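Local atomic coordinates of dodecin (Thermus thermophilus, PDB entry 2UX9), a protein that binds and sequesters flavins such as FMN and FAD, and also coenzyme A, in a hollow shell of twelve subunits, probably as a storage protein. Residues R45-I48 with V53-Y56. The protein carries 1 engineered substitution. Residues are numbered along the deposited sequence; the frame is centred on the assembly and turned at random.
Sequences RGTI and VKEY. With NA (sodium ion), chain N; FMN (flavin mononucleotide), chain H.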
loop_
_atom_site.group_PDB
_atom_site.type_symbol
_atom_site.label_atom_id
_atom_site.label_comp_id
_atom_site.label_asym_id
_atom_site.label_seq_id
_atom_site.Cartn_x
_atom_site.Cartn_y
_atom_site.Cartn_z
ATOM N N ARG C 45 -16.909 -3.590 4.635
ATOM C CA ARG C 45 -17.750 -2.556 4.045
ATOM C C ARG C 45 -19.181 -2.832 4.494
ATOM O O ARG C 45 -19.442 -3.801 5.207
ATOM C CB ARG C 45 -17.702 -2.612 2.506
ATOM C CG ARG C 45 -16.325 -2.635 1.857
ATOM C CD ARG C 45 -16.421 -2.909 0.362
ATOM N NE ARG C 45 -16.998 -1.785 -0.372
ATOM C CZ ARG C 45 -16.318 -0.715 -0.779
ATOM N NH1 ARG C 45 -15.012 -0.614 -0.579
ATOM N NH2 ARG C 45 -16.940 0.265 -1.418
ATOM N N GLY C 46 -20.121 -2.000 4.084
ATOM C CA GLY C 46 -21.509 -2.327 4.340
ATOM C C GLY C 46 -22.452 -1.294 3.796
ATOM O O GLY C 46 -22.049 -0.249 3.286
ATOM N N THR C 47 -23.728 -1.601 3.907
ATOM C CA THR C 47 -24.768 -0.677 3.506
ATOM C C THR C 47 -25.426 -0.053 4.725
ATOM O O THR C 47 -25.336 -0.578 5.840
ATOM C CB THR C 47 -25.816 -1.383 2.653
ATOM O OG1 THR C 47 -26.343 -2.492 3.383
ATOM C CG2 THR C 47 -25.183 -1.865 1.384
ATOM N N ILE C 48 -26.077 1.081 4.491
ATOM C CA ILE C 48 -26.717 1.874 5.539
ATOM C C ILE C 48 -28.213 1.974 5.262
ATOM O O ILE C 48 -28.640 2.166 4.116
ATOM C CB ILE C 48 -26.109 3.293 5.626
ATOM C CG1 ILE C 48 -24.595 3.208 5.801
ATOM C CG2 ILE C 48 -26.760 4.094 6.775
ATOM C CD1 ILE C 48 -23.899 4.533 5.763
ATOM N N VAL C 53 -26.422 0.268 10.284
ATOM C CA VAL C 53 -25.967 -0.799 9.405
ATOM C C VAL C 53 -27.163 -1.609 8.918
ATOM O O VAL C 53 -28.007 -2.037 9.722
ATOM C CB VAL C 53 -24.976 -1.758 10.084
ATOM C CG1 VAL C 53 -24.569 -2.859 9.105
ATOM C CG2 VAL C 53 -23.739 -1.016 10.578
ATOM N N LYS C 54 -27.258 -1.785 7.602
ATOM C CA LYS C 54 -28.252 -2.675 7.017
ATOM C C LYS C 54 -27.583 -4.036 6.828
ATOM O O LYS C 54 -27.958 -5.005 7.483
ATOM C CB LYS C 54 -28.770 -2.072 5.711
ATOM C CG LYS C 54 -29.829 -2.868 4.959
ATOM C CD LYS C 54 -30.167 -2.169 3.648
ATOM C CE LYS C 54 -30.942 -0.872 3.835
ATOM N NZ LYS C 54 -30.456 0.208 2.905
ATOM N N GLU C 55 -26.557 -4.098 5.981
ATOM C CA GLU C 55 -25.752 -5.308 5.796
ATOM C C GLU C 55 -24.279 -5.030 6.076
ATOM O O GLU C 55 -23.735 -4.062 5.547
ATOM C CB GLU C 55 -25.869 -5.811 4.361
ATOM C CG GLU C 55 -27.244 -6.295 3.974
ATOM C CD GLU C 55 -27.579 -7.653 4.549
ATOM O OE1 GLU C 55 -26.694 -8.313 5.132
ATOM O OE2 GLU C 55 -28.742 -8.099 4.398
ATOM N N TYR C 56 -23.646 -5.862 6.903
ATOM C CA TYR C 56 -22.184 -5.938 6.992
ATOM C C TYR C 56 -21.726 -6.781 5.819
ATOM O O TYR C 56 -22.345 -7.795 5.504
ATOM C CB TYR C 56 -21.732 -6.618 8.289
ATOM C CG TYR C 56 -22.068 -5.839 9.538
ATOM C CD1 TYR C 56 -21.230 -4.827 9.989
ATOM C CD2 TYR C 56 -23.224 -6.095 10.253
ATOM C CE1 TYR C 56 -21.524 -4.109 11.118
ATOM C CE2 TYR C 56 -23.532 -5.366 11.399
ATOM C CZ TYR C 56 -22.669 -4.376 11.819
ATOM O OH TYR C 56 -22.950 -3.624 12.931
HETATM NA NA NA N . -28.556 -10.327 3.908
HETATM N N1 FMN H . -23.223 -0.855 -2.059
HETATM C C2 FMN H . -22.970 -1.924 -1.253
HETATM O O2 FMN H . -23.884 -2.691 -1.001
HETATM N N3 FMN H . -21.698 -2.147 -0.764
HETATM C C4 FMN H . -20.664 -1.293 -1.082
HETATM O O4 FMN H . -19.682 -1.282 -0.335
HETATM C C4A FMN H . -20.922 -0.215 -1.917
HETATM N N5 FMN H . -19.899 0.627 -2.290
HETATM C C5A FMN H . -20.144 1.700 -3.115
HETATM C C6 FMN H . -19.090 2.540 -3.463
HETATM C C7 FMN H . -19.311 3.638 -4.291
HETATM C C7M FMN H . -18.130 4.403 -4.807
HETATM C C8 FMN H . -20.604 3.887 -4.761
HETATM C C8M FMN H . -20.918 5.108 -5.579
HETATM C C9 FMN H . -21.650 3.039 -4.424
HETATM C C9A FMN H . -21.430 1.942 -3.593
HETATM N N10 FMN H . -22.472 1.082 -3.223
HETATM C C10 FMN H . -22.202 -0.001 -2.407
HETATM C "C1'" FMN H . -23.906 1.352 -3.632
HETATM C "C2'" FMN H . -24.517 2.490 -2.814
HETATM O "O2'" FMN H . -24.617 2.110 -1.458
HETATM C "C3'" FMN H . -25.907 2.896 -3.308
HETATM O "O3'" FMN H . -26.798 1.806 -3.200
HETATM C "C4'" FMN H . -25.898 3.403 -4.746
HETATM O "O4'" FMN H . -24.829 4.305 -4.936
HETATM C "C5'" FMN H . -27.208 4.103 -5.088
HETATM O "O5'" FMN H . -27.380 5.160 -4.166
HETATM P P FMN H . -28.586 6.199 -4.321
HETATM O O1P FMN H . -28.552 7.081 -3.092
HETATM O O2P FMN H . -28.401 7.040 -5.564
HETATM O O3P FMN H . -29.893 5.445 -4.391
HETATM O O HOH W 1 -28.703 -11.432 2.389
HETATM O O HOH W 2 -26.853 -10.552 4.608
HETATM O O HOH W 3 -29.428 -10.753 5.320
#
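Val53 CA packs 3.6 Å from Thr47 O, and Val53 lies across from Ile48 in an antiparallel non-hydrogen-bonded pair, its CG1 over the centre of the Tyr56 ring. At Lys54 the backbone N gives a nearly straight bond (173°) to Thr47 O, 2.9 Å away. The lysine chain starts extended, with CG anti to the backbone N (chi1 -180°), passes Thr47 OG1, and bends at its end so that NZ donates a hydrogen bond to Ile48 O (2.9 Å) from above the carbonyl plane. Glu55 is gripped twice by Thr47: its O accepts Thr47 N at 3.0 Å, and its N donates to Thr47 OG1 at 3.1 Å. Glu55 OE2 turns outward to bind a sodium ion at 2.3 Å. The extra residue opposite Thr47 makes a beta bulge, beyond which Gly46 pairs with Tyr56. On strand 36-49, Arg45 meets the FMN edge, NE donating to O4 (2.7 Å) and NH2 to N5 (3.1 Å), while NH1 forms a salt bridge with Glu43. Replacing Arg45 by alanine is likely to leave flavin O4 and N5 without these donors and to break the Glu43 salt bridge. Arg45 and Thr47 of this antiparallel beta hairpin line the dodecin flavin pocket, to which Gln57 and, from a neighbouring subunit, Lys3 and Tyr5 also contribute.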